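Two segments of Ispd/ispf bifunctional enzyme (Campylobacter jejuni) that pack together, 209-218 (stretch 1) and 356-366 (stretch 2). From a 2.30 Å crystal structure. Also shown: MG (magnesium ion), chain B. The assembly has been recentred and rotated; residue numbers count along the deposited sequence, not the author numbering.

Stretch 1 (209-218) EIFTGNGFDV
Stretch 2 (356-366) AVLSSVNLKYF

A strand running through Phe211 and on past Val218 pairs antiparallel with one that enters before Ala356 and ends at Tyr365, edge to edge in one sheet, their N-to-C directions 153° apart and their axes 4.5 Å apart at closest approach. The register sets Phe211 opposite Leu363, Gly213 opposite Val361, Gly215 opposite Ser359 and Asp217 opposite Val357, all hydrogen-bonded pairs; Thr212-Asn362, Asn214-Ser360, Phe216-Leu358 and Val218-Ala356 alternate with them. Backbones are extended, for example -106/133 at Phe211 and -148/149 at Asp217, with Tyr365 at -74/137.

Phe211, with the largest covered area, anchors one end. Its N donates to Leu363 O (2.7 Å, 165°) and Leu363 N returns a bond to Phe211 O (2.8 Å). Its side chain (chi1 m, chi2 65°) lies on the same face as Leu363, CB to CB 4.3 Å. Tyr365 (chi1 m, chi2 129°) starts sideways, but its end comes nearer: the edge of the Phe211 ring meets the Tyr365 ring face in an offset edge-to-face pair, centroids 5.5 Å apart and planes at 61°, with Phe211 CE1 3.7 Å from Tyr365 CZ and Phe211 CZ 3.3 Å from Tyr365 OH. Beyond the paired register, water 1 donates to Glu209 O (2.6 Å) and accepts from Tyr365 N (3.1 Å), linking the backbones.

Toward the other end of the contact, Ala356 packs on the face opposite Phe211. Its CB lies 3.6 Å from CZ of Phe216 (chi1 t, chi2 80°) and 3.8 Å from CG2 of Val218 (t), so its small methyl touches both side chains. Ala356 CA also makes a CA-H...O contact with Asp217 O (3.1 Å), the oxygen that accepts from Val357 N (2.9 Å). Asp217 (t, chi2 5°) turns its carboxylate away from the partner strand, and OD1 binds the magnesium ion at 2.2 Å. Between the ends, Gly213 and Gly215 contribute backbone alone: Gly213 N to Val361 O is 3.0 Å, and Ser359 N to Gly215 O is 2.8 Å.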

ATOM      1  N   GLU A 209     -10.661 -17.715   9.957  1.00 30.29           N
ATOM      2  CA  GLU A 209     -11.640 -18.780  10.216  1.00 30.57           C
ATOM      3  C   GLU A 209     -11.953 -18.912  11.689  1.00 29.25           C
ATOM      4  O   GLU A 209     -11.071 -18.776  12.561  1.00 30.34           O
ATOM      5  CB  GLU A 209     -11.223 -20.141   9.624  1.00 30.70           C
ATOM      6  CG  GLU A 209     -11.216 -20.163   8.105  1.00 34.73           C
ATOM      7  CD  GLU A 209     -11.144 -21.562   7.490  1.00 42.12           C
ATOM      8  OE1 GLU A 209     -11.617 -21.737   6.338  1.00 43.60           O
ATOM      9  OE2 GLU A 209     -10.603 -22.481   8.125  1.00 37.41           O
ATOM     10  N   ILE A 210     -13.224 -19.153  11.963  1.00 26.78           N
ATOM     11  CA  ILE A 210     -13.686 -19.316  13.329  1.00 27.23           C
ATOM     12  C   ILE A 210     -14.425 -20.654  13.462  1.00 27.43           C
ATOM     13  O   ILE A 210     -15.275 -20.979  12.632  1.00 25.74           O
ATOM     14  CB  ILE A 210     -14.553 -18.095  13.770  1.00 26.59           C
ATOM     15  CG1 ILE A 210     -13.681 -16.832  13.805  1.00 26.64           C
ATOM     16  CG2 ILE A 210     -15.209 -18.338  15.129  1.00 21.20           C
ATOM     17  CD1 ILE A 210     -14.444 -15.531  14.104  1.00 25.77           C
ATOM     18  N   PHE A 211     -14.076 -21.418  14.501  1.00 26.89           N
ATOM     19  CA  PHE A 211     -14.601 -22.767  14.693  1.00 27.40           C
ATOM     20  C   PHE A 211     -15.627 -22.833  15.810  1.00 27.85           C
ATOM     21  O   PHE A 211     -15.396 -22.298  16.906  1.00 27.08           O
ATOM     22  CB  PHE A 211     -13.453 -23.734  14.999  1.00 27.71           C
ATOM     23  CG  PHE A 211     -12.517 -23.933  13.854  1.00 26.49           C
ATOM     24  CD1 PHE A 211     -11.744 -22.876  13.378  1.00 26.99           C
ATOM     25  CD2 PHE A 211     -12.396 -25.183  13.257  1.00 25.63           C
ATOM     26  CE1 PHE A 211     -10.879 -23.057  12.315  1.00 30.96           C
ATOM     27  CE2 PHE A 211     -11.532 -25.374  12.194  1.00 30.49           C
ATOM     28  CZ  PHE A 211     -10.779 -24.311  11.715  1.00 32.28           C
ATOM     29  N   THR A 212     -16.747 -23.496  15.531  1.00 27.94           N
ATOM     30  CA  THR A 212     -17.831 -23.639  16.499  1.00 31.22           C
ATOM     31  C   THR A 212     -17.691 -24.938  17.277  1.00 30.43           C
ATOM     32  O   THR A 212     -17.308 -25.955  16.707  1.00 29.29           O
ATOM     33  CB  THR A 212     -19.240 -23.629  15.806  1.00 33.15           C
ATOM     34  OG1 THR A 212     -20.245 -23.905  16.792  1.00 37.55           O
ATOM     35  CG2 THR A 212     -19.426 -24.827  14.848  1.00 30.74           C
ATOM     36  N   GLY A 213     -18.024 -24.896  18.564  1.00 29.70           N
ATOM     37  CA  GLY A 213     -18.100 -26.093  19.389  1.00 27.09           C
ATOM     38  C   GLY A 213     -19.408 -26.145  20.161  1.00 28.40           C
ATOM     39  O   GLY A 213     -19.926 -25.113  20.597  1.00 29.10           O
ATOM     40  N   ASN A 214     -19.965 -27.343  20.310  1.00 29.37           N
ATOM     41  CA  ASN A 214     -21.114 -27.535  21.188  1.00 30.80           C
ATOM     42  C   ASN A 214     -20.783 -28.535  22.293  1.00 31.13           C
ATOM     43  O   ASN A 214     -19.886 -29.347  22.151  1.00 31.09           O
ATOM     44  CB  ASN A 214     -22.389 -27.921  20.403  1.00 30.04           C
ATOM     45  CG  ASN A 214     -22.304 -29.289  19.743  1.00 34.60           C
ATOM     46  OD1 ASN A 214     -22.063 -30.293  20.399  1.00 40.56           O
ATOM     47  ND2 ASN A 214     -22.543 -29.334  18.438  1.00 39.08           N
ATOM     48  N   GLY A 215     -21.499 -28.447  23.400  1.00 30.65           N
ATOM     49  CA  GLY A 215     -21.303 -29.343  24.510  1.00 31.89           C
ATOM     50  C   GLY A 215     -22.655 -29.551  25.134  1.00 33.61           C
ATOM     51  O   GLY A 215     -23.433 -28.606  25.314  1.00 33.53           O
ATOM     52  N   PHE A 216     -22.957 -30.803  25.430  1.00 33.54           N
ATOM     53  CA  PHE A 216     -24.185 -31.127  26.127  1.00 35.23           C
ATOM     54  C   PHE A 216     -23.873 -32.236  27.105  1.00 35.45           C
ATOM     55  O   PHE A 216     -23.204 -33.215  26.760  1.00 37.69           O
ATOM     56  CB  PHE A 216     -25.293 -31.546  25.156  1.00 34.16           C
ATOM     57  CG  PHE A 216     -26.619 -31.784  25.829  1.00 36.03           C
ATOM     58  CD1 PHE A 216     -27.445 -30.706  26.176  1.00 36.25           C
ATOM     59  CD2 PHE A 216     -27.034 -33.086  26.137  1.00 30.80           C
ATOM     60  CE1 PHE A 216     -28.674 -30.922  26.814  1.00 37.15           C
ATOM     61  CE2 PHE A 216     -28.260 -33.318  26.755  1.00 33.12           C
ATOM     62  CZ  PHE A 216     -29.082 -32.239  27.108  1.00 34.48           C
ATOM     63  N   ASP A 217     -24.340 -32.056  28.330  1.00 34.52           N
ATOM     64  CA  ASP A 217     -24.117 -33.019  29.384  1.00 33.76           C
ATOM     65  C   ASP A 217     -25.280 -33.052  30.358  1.00 33.30           C
ATOM     66  O   ASP A 217     -25.963 -32.044  30.567  1.00 31.64           O
ATOM     67  CB  ASP A 217     -22.822 -32.714  30.124  1.00 34.87           C
ATOM     68  CG  ASP A 217     -22.171 -33.966  30.693  1.00 36.83           C
ATOM     69  OD1 ASP A 217     -22.668 -35.098  30.449  1.00 33.68           O
ATOM     70  OD2 ASP A 217     -21.158 -33.905  31.404  1.00 35.37           O
ATOM     71  N   VAL A 218     -25.492 -34.234  30.929  1.00 33.16           N
ATOM     72  CA  VAL A 218     -26.573 -34.514  31.864  1.00 34.63           C
ATOM     73  C   VAL A 218     -25.962 -35.217  33.079  1.00 36.42           C
ATOM     74  O   VAL A 218     -25.205 -36.189  32.931  1.00 36.27           O
ATOM     75  CB  VAL A 218     -27.666 -35.422  31.206  1.00 35.37           C
ATOM     76  CG1 VAL A 218     -28.718 -35.887  32.223  1.00 31.54           C
ATOM     77  CG2 VAL A 218     -28.334 -34.715  30.052  1.00 29.94           C
ATOM     78  N   ALA A 356     -29.299 -30.604  32.944  1.00 33.56           N
ATOM     79  CA  ALA A 356     -28.494 -30.619  31.737  1.00 31.59           C
ATOM     80  C   ALA A 356     -27.881 -29.249  31.478  1.00 32.24           C
ATOM     81  O   ALA A 356     -28.393 -28.225  31.944  1.00 32.21           O
ATOM     82  CB  ALA A 356     -29.336 -31.080  30.545  1.00 31.09           C
ATOM     83  N   VAL A 357     -26.767 -29.238  30.752  1.00 30.96           N
ATOM     84  CA  VAL A 357     -26.100 -27.997  30.384  1.00 29.59           C
ATOM     85  C   VAL A 357     -25.728 -27.999  28.891  1.00 30.21           C
ATOM     86  O   VAL A 357     -25.043 -28.908  28.409  1.00 29.59           O
ATOM     87  CB  VAL A 357     -24.857 -27.720  31.267  1.00 29.15           C
ATOM     88  CG1 VAL A 357     -24.192 -26.426  30.838  1.00 28.49           C
ATOM     89  CG2 VAL A 357     -25.232 -27.667  32.784  1.00 25.73           C
ATOM     90  N   LEU A 358     -26.213 -26.988  28.171  1.00 29.82           N
ATOM     91  CA  LEU A 358     -25.824 -26.745  26.786  1.00 29.78           C
ATOM     92  C   LEU A 358     -24.773 -25.632  26.736  1.00 30.02           C
ATOM     93  O   LEU A 358     -24.991 -24.543  27.289  1.00 30.83           O
ATOM     94  CB  LEU A 358     -27.046 -26.354  25.946  1.00 30.14           C
ATOM     95  CG  LEU A 358     -26.779 -25.957  24.482  1.00 34.71           C
ATOM     96  CD1 LEU A 358     -26.348 -27.182  23.653  1.00 28.11           C
ATOM     97  CD2 LEU A 358     -28.001 -25.258  23.854  1.00 32.47           C
ATOM     98  N   SER A 359     -23.652 -25.902  26.069  1.00 28.50           N
ATOM     99  CA  SER A 359     -22.570 -24.935  25.889  1.00 28.74           C
ATOM    100  C   SER A 359     -22.292 -24.662  24.417  1.00 29.98           C
ATOM    101  O   SER A 359     -22.357 -25.574  23.594  1.00 30.28           O
ATOM    102  CB  SER A 359     -21.266 -25.428  26.540  1.00 28.19           C
ATOM    103  OG  SER A 359     -21.432 -25.668  27.925  1.00 31.67           O
ATOM    104  N   SER A 360     -21.982 -23.401  24.100  1.00 29.55           N
ATOM    105  CA  SER A 360     -21.491 -23.022  22.780  1.00 30.79           C
ATOM    106  C   SER A 360     -20.232 -22.177  22.925  1.00 29.35           C
ATOM    107  O   SER A 360     -20.138 -21.296  23.789  1.00 29.89           O
ATOM    108  CB  SER A 360     -22.522 -22.233  21.963  1.00 28.79           C
ATOM    109  OG  SER A 360     -23.784 -22.852  22.007  1.00 40.83           O
ATOM    110  N   VAL A 361     -19.299 -22.417  22.021  1.00 27.87           N
ATOM    111  CA  VAL A 361     -17.997 -21.781  22.050  1.00 29.18           C
ATOM    112  C   VAL A 361     -17.618 -21.392  20.607  1.00 29.85           C
ATOM    113  O   VAL A 361     -18.016 -22.061  19.653  1.00 30.10           O
ATOM    114  CB  VAL A 361     -17.034 -22.810  22.670  1.00 31.12           C
ATOM    115  CG1 VAL A 361     -15.721 -22.916  21.946  1.00 32.19           C
ATOM    116  CG2 VAL A 361     -16.923 -22.600  24.171  1.00 29.19           C
ATOM    117  N   ASN A 362     -16.904 -20.279  20.452  1.00 30.37           N
ATOM    118  CA  ASN A 362     -16.287 -19.918  19.185  1.00 30.07           C
ATOM    119  C   ASN A 362     -14.782 -19.822  19.423  1.00 30.85           C
ATOM    120  O   ASN A 362     -14.335 -19.194  20.385  1.00 29.42           O
ATOM    121  CB  ASN A 362     -16.844 -18.590  18.647  1.00 30.62           C
ATOM    122  CG  ASN A 362     -17.972 -18.785  17.629  1.00 32.28           C
ATOM    123  OD1 ASN A 362     -18.358 -19.909  17.307  1.00 36.31           O
ATOM    124  ND2 ASN A 362     -18.485 -17.685  17.106  1.00 26.02           N
ATOM    125  N   LEU A 363     -14.018 -20.492  18.567  1.00 30.63           N
ATOM    126  CA  LEU A 363     -12.566 -20.492  18.624  1.00 31.52           C
ATOM    127  C   LEU A 363     -12.035 -19.839  17.355  1.00 32.36           C
ATOM    128  O   LEU A 363     -12.569 -20.071  16.263  1.00 31.62           O
ATOM    129  CB  LEU A 363     -12.041 -21.925  18.625  1.00 32.22           C
ATOM    130  CG  LEU A 363     -11.973 -22.839  19.834  1.00 34.26           C
ATOM    131  CD1 LEU A 363     -11.200 -24.122  19.403  1.00 26.99           C
ATOM    132  CD2 LEU A 363     -11.305 -22.142  21.042  1.00 34.05           C
ATOM    133  N   LYS A 364     -10.980 -19.045  17.502  1.00 32.28           N
ATOM    134  CA  LYS A 364     -10.232 -18.526  16.358  1.00 32.21           C
ATOM    135  C   LYS A 364      -8.800 -19.024  16.480  1.00 33.36           C
ATOM    136  O   LYS A 364      -8.433 -19.608  17.504  1.00 33.99           O
ATOM    137  CB  LYS A 364     -10.234 -17.004  16.368  1.00 31.51           C
ATOM    138  CG  LYS A 364      -9.444 -16.421  17.515  1.00 29.21           C
ATOM    139  CD  LYS A 364      -9.531 -14.916  17.558  1.00 33.18           C
ATOM    140  CE  LYS A 364      -8.814 -14.380  18.789  1.00 38.23           C
ATOM    141  NZ  LYS A 364      -8.513 -12.928  18.695  1.00 42.43           N
ATOM    142  N   TYR A 365      -7.998 -18.788  15.447  1.00 32.67           N
ATOM    143  CA  TYR A 365      -6.567 -19.081  15.516  1.00 33.33           C
ATOM    144  C   TYR A 365      -5.850 -18.055  16.369  1.00 33.59           C
ATOM    145  O   TYR A 365      -6.086 -16.852  16.248  1.00 33.54           O
ATOM    146  CB  TYR A 365      -5.935 -19.101  14.121  1.00 31.15           C
ATOM    147  CG  TYR A 365      -6.449 -20.205  13.235  1.00 29.63           C
ATOM    148  CD1 TYR A 365      -6.910 -19.925  11.947  1.00 31.54           C
ATOM    149  CD2 TYR A 365      -6.458 -21.529  13.665  1.00 28.83           C
ATOM    150  CE1 TYR A 365      -7.369 -20.930  11.105  1.00 28.72           C
ATOM    151  CE2 TYR A 365      -6.934 -22.554  12.828  1.00 29.56           C
ATOM    152  CZ  TYR A 365      -7.391 -22.232  11.551  1.00 33.99           C
ATOM    153  OH  TYR A 365      -7.857 -23.215  10.710  1.00 38.31           O
ATOM    154  N   PHE A 366      -4.946 -18.540  17.207  1.00 35.25           N
ATOM    155  CA  PHE A 366      -4.114 -17.665  18.008  1.00 36.79           C
ATOM    156  C   PHE A 366      -3.392 -16.669  17.113  1.00 36.78           C
ATOM    157  O   PHE A 366      -2.748 -17.045  16.134  1.00 35.14           O
ATOM    158  CB  PHE A 366      -3.086 -18.478  18.817  1.00 37.88           C
ATOM    159  CG  PHE A 366      -2.098 -17.614  19.558  1.00 40.49           C
ATOM    160  CD1 PHE A 366      -2.533 -16.710  20.526  1.00 43.95           C
ATOM    161  CD2 PHE A 366      -0.738 -17.674  19.258  1.00 44.05           C
ATOM    162  CE1 PHE A 366      -1.619 -15.889  21.207  1.00 50.58           C
ATOM    163  CE2 PHE A 366       0.188 -16.870  19.936  1.00 43.06           C
ATOM    164  CZ  PHE A 366      -0.249 -15.970  20.901  1.00 46.48           C
TER
HETATM  165 MG    MG B1371     -21.994 -37.149  30.006  1.00 38.47          MG
HETATM  166  O   HOH W   1      -8.989 -17.204  13.006  1.00 27.76           O
HETATM  167  O   HOH W   2     -20.406 -21.891  18.201  1.00 42.60           O
HETATM  168  O   HOH W   3     -20.548 -36.482  31.504  1.00 46.04           O
HETATM  169  O   HOH W   4     -23.675 -37.830  31.161  1.00 46.63           O
HETATM  170  O   HOH W   5     -20.589 -36.390  28.751  1.00 32.70           O